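Local coordinates for putative esterase aq_1494 (Aquifex aeolicus, PDB 2EGR), which is a putative thioesterase of the hotdog fold that probably hydrolyses fatty acyl-CoA thioesters, at residues N24-F29 with C61-P66. Sequence-based numbering, arbitrary orientation.
Sequences NYFRYF and CEYKKP
Cys-61, near the end of strand 52-63, meets three aromatic side chains of helix 22-39. Its CB lies 3.6 Å from CZ of Phe-26, approaching that ring obliquely. With SG anti to the backbone N (chi1 -165°), the sulfur instead reaches the edge of Phe-29, 3.9 Å from CZ and in the plane of the ring. SG also makes a looser, oblique sulfur-aromatic contact with Tyr-25, 5.4 Å from its ring centroid. Within its own strand the same sulfur sits over one face of Tyr-63, near the rim.

Tyr-63 drives its edge into a face of Tyr-25 in a T-shaped stack, the planes at 87° and the centroids 5.1 Å apart. CE1 of Tyr-63 leads, 3.6 Å from CD2 of Tyr-25 and displaced toward the rim, while the two side chains run past each other in opposite directions. Farther out, the Tyr-63 hydroxyl comes within 3.4 Å of CE2 of Phe-26 and hydrogen-bonds to the carbonyl oxygen of His-22, tying the strand to the start of the helix. Beyond the strand, the carbonyl oxygen of Lys-65 accepts a hydrogen bond from a water that is also bonded to OH of Tyr-25, a bridge between side chain and loop. An alanine in place of Tyr-25 would probably leave the edge of Tyr-63 without the ring it abuts and the water without its partner on the helix.

Phe-26 stacks on Phe-26 of the second subunit, to whose strand Cys-61 and Glu-62 pair antiparallel, so the contact adjoins the interface with that subunit. A long helix packed on a curved antiparallel sheet that continues into a partner subunit is the hallmark of the hotdog fold of 4-hydroxybenzoyl-CoA thioesterase relatives.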
loop_
_atom_site.group_PDB
_atom_site.type_symbol
_atom_site.label_atom_id
_atom_site.label_comp_id
_atom_site.label_asym_id
_atom_site.label_seq_id
_atom_site.Cartn_x
_atom_site.Cartn_y
_atom_site.Cartn_z
ATOM N N ASN A 24 4.756 -6.402 -2.242
ATOM C CA ASN A 24 5.695 -5.296 -1.991
ATOM C C ASN A 24 7.032 -5.550 -2.678
ATOM O O ASN A 24 7.788 -4.613 -2.908
ATOM C CB ASN A 24 5.920 -5.086 -0.479
ATOM C CG ASN A 24 4.694 -4.459 0.215
ATOM O OD1 ASN A 24 4.406 -4.712 1.395
ATOM N ND2 ASN A 24 4.008 -3.642 -0.505
ATOM N N TYR A 25 7.335 -6.808 -2.984
ATOM C CA TYR A 25 8.583 -7.099 -3.740
ATOM C C TYR A 25 8.600 -6.371 -5.058
ATOM O O TYR A 25 9.635 -5.825 -5.439
ATOM C CB TYR A 25 8.820 -8.618 -3.908
ATOM C CG TYR A 25 9.216 -9.332 -2.652
ATOM C CD1 TYR A 25 10.534 -9.830 -2.505
ATOM C CD2 TYR A 25 8.300 -9.544 -1.598
ATOM C CE1 TYR A 25 10.915 -10.505 -1.359
ATOM C CE2 TYR A 25 8.671 -10.235 -0.400
ATOM C CZ TYR A 25 9.992 -10.727 -0.317
ATOM O OH TYR A 25 10.402 -11.408 0.796
ATOM N N PHE A 26 7.440 -6.269 -5.742
ATOM C CA PHE A 26 7.367 -5.520 -6.985
ATOM C C PHE A 26 7.668 -4.045 -6.779
ATOM O O PHE A 26 8.254 -3.412 -7.646
ATOM C CB PHE A 26 6.039 -5.763 -7.699
ATOM C CG PHE A 26 5.842 -7.212 -8.011
ATOM C CD1 PHE A 26 6.509 -7.800 -9.117
ATOM C CD2 PHE A 26 5.111 -8.027 -7.142
ATOM C CE1 PHE A 26 6.360 -9.171 -9.366
ATOM C CE2 PHE A 26 4.990 -9.414 -7.370
ATOM C CZ PHE A 26 5.611 -9.975 -8.498
ATOM N N ARG A 27 7.276 -3.520 -5.619
ATOM C CA ARG A 27 7.581 -2.120 -5.277
ATOM C C ARG A 27 9.079 -1.912 -5.067
ATOM O O ARG A 27 9.645 -0.921 -5.579
ATOM C CB ARG A 27 6.763 -1.696 -4.064
ATOM C CG ARG A 27 5.246 -1.789 -4.373
ATOM C CD ARG A 27 4.354 -1.451 -3.144
ATOM N NE ARG A 27 2.927 -1.479 -3.573
ATOM C CZ ARG A 27 1.939 -0.825 -2.959
ATOM N NH1 ARG A 27 2.200 -0.156 -1.819
ATOM N NH2 ARG A 27 0.678 -0.888 -3.463
ATOM N N TYR A 28 9.704 -2.861 -4.369
ATOM C CA TYR A 28 11.150 -2.866 -4.186
ATOM C C TYR A 28 11.859 -2.908 -5.533
ATOM O O TYR A 28 12.801 -2.148 -5.736
ATOM C CB TYR A 28 11.612 -4.052 -3.359
ATOM C CG TYR A 28 11.147 -4.146 -1.918
ATOM C CD1 TYR A 28 10.741 -3.025 -1.202
ATOM C CD2 TYR A 28 11.153 -5.379 -1.283
ATOM C CE1 TYR A 28 10.362 -3.147 0.154
ATOM C CE2 TYR A 28 10.797 -5.533 0.032
ATOM C CZ TYR A 28 10.395 -4.393 0.751
ATOM O OH TYR A 28 10.055 -4.552 2.077
ATOM N N PHE A 29 11.396 -3.755 -6.467
ATOM C CA PHE A 29 12.005 -3.773 -7.829
ATOM C C PHE A 29 11.874 -2.444 -8.540
ATOM O O PHE A 29 12.777 -2.016 -9.261
ATOM C CB PHE A 29 11.408 -4.905 -8.693
ATOM C CG PHE A 29 11.432 -6.233 -8.033
ATOM C CD1 PHE A 29 12.467 -6.593 -7.150
ATOM C CD2 PHE A 29 10.418 -7.169 -8.278
ATOM C CE1 PHE A 29 12.481 -7.819 -6.520
ATOM C CE2 PHE A 29 10.437 -8.400 -7.651
ATOM C CZ PHE A 29 11.456 -8.744 -6.774
ATOM N N CYS A 61 7.768 -13.255 -9.929
ATOM C CA CYS A 61 8.592 -13.381 -8.730
ATOM C C CYS A 61 8.472 -14.765 -8.128
ATOM O O CYS A 61 7.360 -15.318 -8.031
ATOM C CB CYS A 61 8.282 -12.296 -7.671
ATOM S SG CYS A 61 9.563 -12.156 -6.388
ATOM N N GLU A 62 9.622 -15.333 -7.770
ATOM C CA GLU A 62 9.702 -16.562 -7.018
ATOM C C GLU A 62 10.273 -16.313 -5.635
ATOM O O GLU A 62 11.327 -15.663 -5.465
ATOM C CB GLU A 62 10.432 -17.706 -7.767
ATOM C CG GLU A 62 11.745 -17.361 -8.394
ATOM C CD GLU A 62 12.286 -18.506 -9.275
ATOM O OE1 GLU A 62 11.466 -19.339 -9.751
ATOM O OE2 GLU A 62 13.520 -18.550 -9.500
ATOM N N TYR A 63 9.573 -16.849 -4.650
ATOM C CA TYR A 63 9.799 -16.557 -3.250
ATOM C C TYR A 63 10.408 -17.760 -2.554
ATOM O O TYR A 63 9.779 -18.820 -2.422
ATOM C CB TYR A 63 8.489 -16.119 -2.559
ATOM C CG TYR A 63 7.801 -14.925 -3.211
ATOM C CD1 TYR A 63 8.011 -13.630 -2.725
ATOM C CD2 TYR A 63 6.949 -15.096 -4.304
ATOM C CE1 TYR A 63 7.382 -12.519 -3.334
ATOM C CE2 TYR A 63 6.340 -14.013 -4.940
ATOM C CZ TYR A 63 6.557 -12.712 -4.433
ATOM O OH TYR A 63 5.944 -11.653 -5.039
ATOM N N LYS A 64 11.648 -17.613 -2.109
ATOM C CA LYS A 64 12.372 -18.743 -1.527
ATOM C C LYS A 64 12.420 -18.709 -0.000
ATOM O O LYS A 64 12.185 -19.719 0.648
ATOM C CB LYS A 64 13.793 -18.847 -2.127
ATOM C CG LYS A 64 13.836 -18.711 -3.640
ATOM C CD LYS A 64 15.287 -18.479 -4.151
ATOM C CE LYS A 64 15.332 -18.448 -5.690
ATOM N NZ LYS A 64 15.063 -19.805 -6.313
ATOM N N LYS A 65 12.740 -17.548 0.576
ATOM C CA LYS A 65 12.761 -17.349 2.007
ATOM C C LYS A 65 12.122 -15.979 2.303
ATOM O O LYS A 65 12.258 -15.069 1.510
ATOM C CB LYS A 65 14.205 -17.363 2.536
ATOM C CG LYS A 65 14.997 -18.698 2.306
ATOM C CD LYS A 65 14.599 -19.758 3.347
ATOM C CE LYS A 65 15.169 -21.160 3.030
ATOM N NZ LYS A 65 15.327 -21.979 4.294
ATOM N N PRO A 66 11.484 -15.826 3.460
ATOM C CA PRO A 66 10.813 -14.543 3.729
ATOM C C PRO A 66 11.779 -13.428 4.122
ATOM O O PRO A 66 12.907 -13.704 4.507
ATOM C CB PRO A 66 9.919 -14.870 4.920
ATOM C CG PRO A 66 10.686 -15.910 5.661
ATOM C CD PRO A 66 11.274 -16.783 4.560
HETATM O O HOH W 1 10.518 -14.097 -0.275
#